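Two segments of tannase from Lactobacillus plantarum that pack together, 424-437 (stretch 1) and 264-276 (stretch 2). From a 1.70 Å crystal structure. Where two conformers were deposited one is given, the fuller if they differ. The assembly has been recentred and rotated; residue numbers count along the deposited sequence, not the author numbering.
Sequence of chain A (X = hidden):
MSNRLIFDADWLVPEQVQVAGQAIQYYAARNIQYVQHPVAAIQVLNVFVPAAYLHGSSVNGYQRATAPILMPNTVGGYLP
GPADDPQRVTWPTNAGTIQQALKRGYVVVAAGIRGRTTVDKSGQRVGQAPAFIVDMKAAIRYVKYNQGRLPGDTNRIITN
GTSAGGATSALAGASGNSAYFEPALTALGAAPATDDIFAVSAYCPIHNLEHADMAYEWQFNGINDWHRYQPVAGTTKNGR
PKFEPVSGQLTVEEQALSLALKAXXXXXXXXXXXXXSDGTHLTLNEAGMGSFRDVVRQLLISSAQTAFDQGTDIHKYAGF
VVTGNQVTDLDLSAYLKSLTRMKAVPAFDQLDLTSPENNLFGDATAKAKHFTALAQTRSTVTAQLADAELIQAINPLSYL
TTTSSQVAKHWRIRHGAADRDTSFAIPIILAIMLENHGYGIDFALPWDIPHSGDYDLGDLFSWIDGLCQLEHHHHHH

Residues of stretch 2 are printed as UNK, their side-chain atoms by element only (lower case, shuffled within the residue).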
# COMPACT_ATOMS: atom_id res chain seq x y z
N PHE A 424 -10.07 -6.54 -7.32
CA PHE A 424 -9.68 -5.46 -8.21
C PHE A 424 -10.55 -4.24 -7.89
O PHE A 424 -10.15 -3.11 -8.12
CB PHE A 424 -9.91 -5.86 -9.67
CG PHE A 424 -9.09 -7.03 -10.11
CD1 PHE A 424 -9.70 -8.17 -10.62
CD2 PHE A 424 -7.70 -6.99 -10.02
CE1 PHE A 424 -8.93 -9.27 -11.03
CE2 PHE A 424 -6.93 -8.07 -10.42
CZ PHE A 424 -7.54 -9.21 -10.93
N ALA A 425 -11.74 -4.50 -7.36
CA ALA A 425 -12.67 -3.43 -7.01
C ALA A 425 -12.08 -2.45 -5.99
O ALA A 425 -12.38 -1.26 -6.03
CB ALA A 425 -13.97 -4.02 -6.46
N ILE A 426 -11.25 -2.97 -5.09
CA ILE A 426 -10.64 -2.14 -4.06
C ILE A 426 -9.78 -1.00 -4.62
O ILE A 426 -10.01 0.17 -4.32
CB ILE A 426 -9.83 -3.02 -3.07
CG1 ILE A 426 -10.80 -3.88 -2.25
CG2 ILE A 426 -8.98 -2.15 -2.15
CD1 ILE A 426 -11.79 -3.09 -1.40
N PRO A 427 -8.76 -1.31 -5.45
CA PRO A 427 -7.96 -0.20 -5.97
C PRO A 427 -8.76 0.66 -6.96
O PRO A 427 -8.52 1.86 -7.09
CB PRO A 427 -6.77 -0.90 -6.63
CG PRO A 427 -7.33 -2.24 -7.03
CD PRO A 427 -8.17 -2.61 -5.83
N ILE A 428 -9.72 0.06 -7.65
CA ILE A 428 -10.54 0.81 -8.59
C ILE A 428 -11.39 1.86 -7.86
O ILE A 428 -11.53 2.98 -8.34
CB ILE A 428 -11.45 -0.13 -9.42
CG1 ILE A 428 -10.57 -0.98 -10.36
CG2 ILE A 428 -12.46 0.68 -10.23
CD1 ILE A 428 -11.32 -2.10 -11.06
N ILE A 429 -11.94 1.48 -6.71
CA ILE A 429 -12.75 2.41 -5.93
C ILE A 429 -11.89 3.61 -5.51
O ILE A 429 -12.33 4.75 -5.59
CB ILE A 429 -13.33 1.73 -4.67
CG1 ILE A 429 -14.46 0.78 -5.07
CG2 ILE A 429 -13.84 2.79 -3.69
CD1 ILE A 429 -14.96 -0.10 -3.93
N LEU A 430 -10.67 3.33 -5.06
CA LEU A 430 -9.77 4.40 -4.64
C LEU A 430 -9.45 5.33 -5.81
O LEU A 430 -9.53 6.55 -5.69
CB LEU A 430 -8.47 3.80 -4.09
CG LEU A 430 -7.33 4.77 -3.76
CD1 LEU A 430 -7.80 5.81 -2.74
CD2 LEU A 430 -6.15 3.99 -3.22
N ALA A 431 -9.11 4.74 -6.95
CA ALA A 431 -8.79 5.53 -8.13
C ALA A 431 -9.94 6.43 -8.59
O ALA A 431 -9.73 7.60 -8.90
CB ALA A 431 -8.37 4.60 -9.27
N ILE A 432 -11.15 5.88 -8.62
CA ILE A 432 -12.29 6.67 -9.06
C ILE A 432 -12.67 7.74 -8.04
O ILE A 432 -12.99 8.87 -8.42
CB ILE A 432 -13.51 5.78 -9.36
CG1 ILE A 432 -13.18 4.86 -10.54
CG2 ILE A 432 -14.73 6.64 -9.68
CD1 ILE A 432 -14.28 3.88 -10.89
N MSE A 433 -12.61 7.40 -6.76
CA MSE A 433 -12.96 8.38 -5.74
C MSE A 433 -11.98 9.55 -5.79
O MSE A 433 -12.37 10.70 -5.61
CB MSE A 433 -12.95 7.75 -4.34
CG MSE A 433 -13.54 8.67 -3.29
SE MSE A 433 -13.82 7.79 -1.60
CE MSE A 433 -14.64 6.20 -2.27
N LEU A 434 -10.70 9.25 -6.05
CA LEU A 434 -9.70 10.31 -6.14
C LEU A 434 -10.03 11.24 -7.31
O LEU A 434 -10.00 12.46 -7.17
CB LEU A 434 -8.30 9.71 -6.34
CG LEU A 434 -7.68 9.09 -5.08
CD1 LEU A 434 -6.47 8.23 -5.46
CD2 LEU A 434 -7.28 10.20 -4.12
N GLU A 435 -10.35 10.64 -8.46
CA GLU A 435 -10.69 11.41 -9.65
C GLU A 435 -11.94 12.25 -9.39
O GLU A 435 -12.00 13.42 -9.76
CB GLU A 435 -10.92 10.48 -10.84
CG GLU A 435 -11.10 11.19 -12.18
CD GLU A 435 -12.46 11.87 -12.33
OE1 GLU A 435 -12.60 12.72 -13.23
OE2 GLU A 435 -13.39 11.55 -11.55
N ASN A 436 -12.93 11.63 -8.76
CA ASN A 436 -14.20 12.29 -8.45
C ASN A 436 -14.01 13.53 -7.59
O ASN A 436 -14.80 14.47 -7.68
CB ASN A 436 -15.14 11.34 -7.72
CG ASN A 436 -15.78 10.32 -8.63
OD1 ASN A 436 -16.49 9.43 -8.17
ND2 ASN A 436 -15.54 10.44 -9.93
N HIS A 437 -12.99 13.52 -6.74
CA HIS A 437 -12.77 14.67 -5.87
C HIS A 437 -11.71 15.64 -6.36
O HIS A 437 -11.24 16.50 -5.61
CB HIS A 437 -12.47 14.19 -4.44
CG HIS A 437 -13.66 13.63 -3.74
ND1 HIS A 437 -14.12 12.34 -3.96
CD2 HIS A 437 -14.53 14.19 -2.87
CE1 HIS A 437 -15.22 12.14 -3.25
NE2 HIS A 437 -15.49 13.25 -2.58
N UNK A 264 -24.27 -7.93 -0.32
CA UNK A 264 -24.11 -6.69 0.42
C UNK A 264 -23.13 -5.72 -0.25
O UNK A 264 -23.22 -4.51 -0.04
n UNK A 264 -26.20 -5.67 3.53
o UNK A 264 -26.95 -6.82 1.75
c UNK A 264 -24.85 -7.52 2.71
c UNK A 264 -26.10 -6.64 2.63
c UNK A 264 -23.70 -6.99 1.86
N UNK A 265 -22.21 -6.24 -1.06
CA UNK A 265 -21.27 -5.35 -1.74
C UNK A 265 -22.03 -4.41 -2.68
O UNK A 265 -21.61 -3.27 -2.88
c UNK A 265 -19.19 -5.28 -3.19
c UNK A 265 -17.32 -3.74 -2.99
c UNK A 265 -18.29 -4.56 -2.40
c UNK A 265 -18.13 -4.36 -5.17
c UNK A 265 -19.10 -5.17 -4.58
c UNK A 265 -17.24 -3.64 -4.37
c UNK A 265 -20.24 -6.14 -2.55
N UNK A 266 -23.13 -4.88 -3.27
CA UNK A 266 -23.89 -4.01 -4.18
C UNK A 266 -24.37 -2.78 -3.43
O UNK A 266 -24.29 -1.66 -3.95
c UNK A 266 -25.09 -4.76 -4.77
o UNK A 266 -24.67 -5.81 -5.62
N UNK A 267 -24.86 -2.97 -2.22
CA UNK A 267 -25.35 -1.85 -1.43
C UNK A 267 -24.21 -0.91 -1.07
O UNK A 267 -24.34 0.31 -1.18
c UNK A 267 -26.03 -2.35 -0.15
o UNK A 267 -27.15 -3.17 -0.52
c UNK A 267 -26.53 -1.18 0.69
N UNK A 268 -23.09 -1.48 -0.63
CA UNK A 268 -21.93 -0.68 -0.27
C UNK A 268 -21.44 0.11 -1.48
O UNK A 268 -21.25 1.33 -1.42
c UNK A 268 -20.80 -1.58 0.23
c UNK A 268 -18.12 0.91 1.34
c UNK A 268 -19.48 -0.84 0.34
c UNK A 268 -18.43 -1.12 -0.53
c UNK A 268 -17.24 -0.40 -0.47
o UNK A 268 -15.91 1.33 0.52
c UNK A 268 -19.31 0.18 1.28
c UNK A 268 -17.09 0.61 0.46
N UNK A 269 -21.23 -0.58 -2.59
CA UNK A 269 -20.75 0.06 -3.81
C UNK A 269 -21.69 1.18 -4.25
O UNK A 269 -21.26 2.30 -4.51
c UNK A 269 -19.92 -0.60 -6.26
c UNK A 269 -20.90 0.16 -7.14
c UNK A 269 -18.66 0.21 -5.99
c UNK A 269 -20.59 -0.98 -4.92
N UNK A 270 -22.99 0.89 -4.32
CA UNK A 270 -23.95 1.90 -4.76
C UNK A 270 -23.97 3.15 -3.88
O UNK A 270 -24.08 4.26 -4.38
n UNK A 270 -26.58 -0.49 -5.90
o UNK A 270 -24.65 0.20 -6.83
c UNK A 270 -25.50 0.28 -5.94
c UNK A 270 -25.36 1.30 -4.83
N UNK A 271 -23.86 2.97 -2.56
CA UNK A 271 -23.92 4.12 -1.67
C UNK A 271 -22.67 5.00 -1.71
O UNK A 271 -22.68 6.11 -1.17
n UNK A 271 -20.86 3.16 0.75
c UNK A 271 -22.10 3.48 1.11
c UNK A 271 -23.22 2.74 0.40
o UNK A 271 -22.35 4.33 1.97
c UNK A 271 -24.23 3.67 -0.23
N UNK A 272 -21.61 4.53 -2.35
CA UNK A 272 -20.38 5.33 -2.47
C UNK A 272 -20.61 6.48 -3.44
O UNK A 272 -19.91 7.49 -3.39
c UNK A 272 -17.47 2.71 -2.75
c UNK A 272 -19.22 4.48 -2.98
c UNK A 272 -18.01 4.19 -0.81
c UNK A 272 -18.58 3.47 -2.02
N UNK A 273 -21.58 6.31 -4.33
CA UNK A 273 -21.90 7.32 -5.32
C UNK A 273 -20.70 7.65 -6.20
O UNK A 273 -20.42 8.81 -6.48
c UNK A 273 -22.39 8.60 -4.63
c UNK A 273 -23.66 8.42 -3.81
o UNK A 273 -25.11 8.24 -5.70
c UNK A 273 -24.78 7.79 -4.60
n UNK A 273 -25.38 6.74 -4.05
N UNK A 274 -19.97 6.62 -6.62
CA UNK A 274 -18.83 6.82 -7.51
C UNK A 274 -19.45 7.32 -8.80
O UNK A 274 -20.53 6.86 -9.18
c UNK A 274 -17.47 4.80 -6.56
c UNK A 274 -18.08 5.51 -7.77
c UNK A 274 -16.78 3.53 -7.03
c UNK A 274 -16.47 5.72 -5.87
N UNK A 275 -18.79 8.24 -9.49
CA UNK A 275 -19.37 8.78 -10.71
C UNK A 275 -18.45 8.73 -11.92
O UNK A 275 -17.23 8.66 -11.80
c UNK A 275 -20.78 10.35 -9.36
o UNK A 275 -18.66 11.04 -10.23
c UNK A 275 -19.80 10.24 -10.52
N UNK A 276 -19.07 8.77 -13.09
CA UNK A 276 -18.34 8.78 -14.35
C UNK A 276 -17.95 10.23 -14.55
O UNK A 276 -18.46 11.11 -13.85
c UNK A 276 -19.24 8.30 -15.48

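Position 264 carries three carbons in a row, the third bearing one oxygen and one nitrogen, and lies far from stretch 1: Gln 264, a polar residue suited to an exposed helical site. Position 265 has one carbon leading to a ring of six carbons with no heteroatom, set against Ala 425 and Ile 429, so it is Phe 265. Its CZ lies 3.9 Å from Ala 425 CB, an apolar contact between a methyl and an aromatic ring, and 4.2 Å from Ile 429 CD1, which sits at the ring edge.

Position 266, one carbon and one oxygen, is Ser 266; buried but out of reach of stretch 1, its OG is hydrogen-bonded elsewhere in the structure. Position 267, a carbon carrying one oxygen and one carbon, also out of reach, is Thr 267, whose hydroxyl suits an exposed part of the helix. At 268 a six-carbon ring bearing an oxygen touches Ile 429, giving Tyr 268. Its CE2 meets Ile 429 CD1 at 4.2 Å, while the hydroxyl is satisfied elsewhere, so the ring can serve an apolar contact without leaving a polar atom stranded.

Position 269 has four carbons forked at the second, one end against Ile 429: Leu 269, whose CD2 reaches to 4.2 Å from Ile 429 CD1. Position 270, two carbons with an oxygen and a nitrogen on the second, is Asn 270, out of reach of stretch 1; its OD1 and ND2 are both hydrogen-bonded elsewhere in the structure, so its amide is satisfied. Position 271 has one carbon more before the same polar pair and does not reach stretch 1. It is Gln 271, and its NE2 turns back to donate to Tyr 268 O at 2.9 Å.

Position 272 again shows four carbons forked at the second, touching Ile 429 and Met 433. This is Leu 272, its branched apolar end suited to both neighbours, with CD1 3.8 Å from Ile 429 CG2 and CD2 4.2 Å from Met 433 CE, the methyl of a selenomethionine. Position 273, three carbons ending in oxygen and nitrogen, is Gln 273; its positive phi breaks the helical path, and the end of its side chain leads away from stretch 1, as an exposed polar residue allows.

Position 274, another four-carbon fork, packed against Ile 429, Ile 432 and Met 433, is Leu 274, apolar throughout its side chain like these partners. Its CD1 lies 4.1 Å from Ile 429 CG1, its CD2 4.1 Å from Met 433 CE, and its CB 4.0 Å from Ile 432 CG2. Position 275, a carbon carrying one oxygen and one carbon, beside Asn 436, is Thr 275, which offers that amide its backbone N and O. Position 276 has a single carbon, pointing away: Ala 276, whose methyl takes no part in the contact.

The contact joins an apolar patch to a polar clasp. Ile 429 touches five residues of stretch 2, and Leu 274 has the largest covered area. Beyond them, Thr 275 N donates to Asn 436 OD1 (2.9 Å) and Asn 436 ND2 donates to Thr 275 O (3.1 Å): one amide side chain satisfies both backbone groups of a single residue.

Stretch 2 264-276: QFSTYLNQLQLTA
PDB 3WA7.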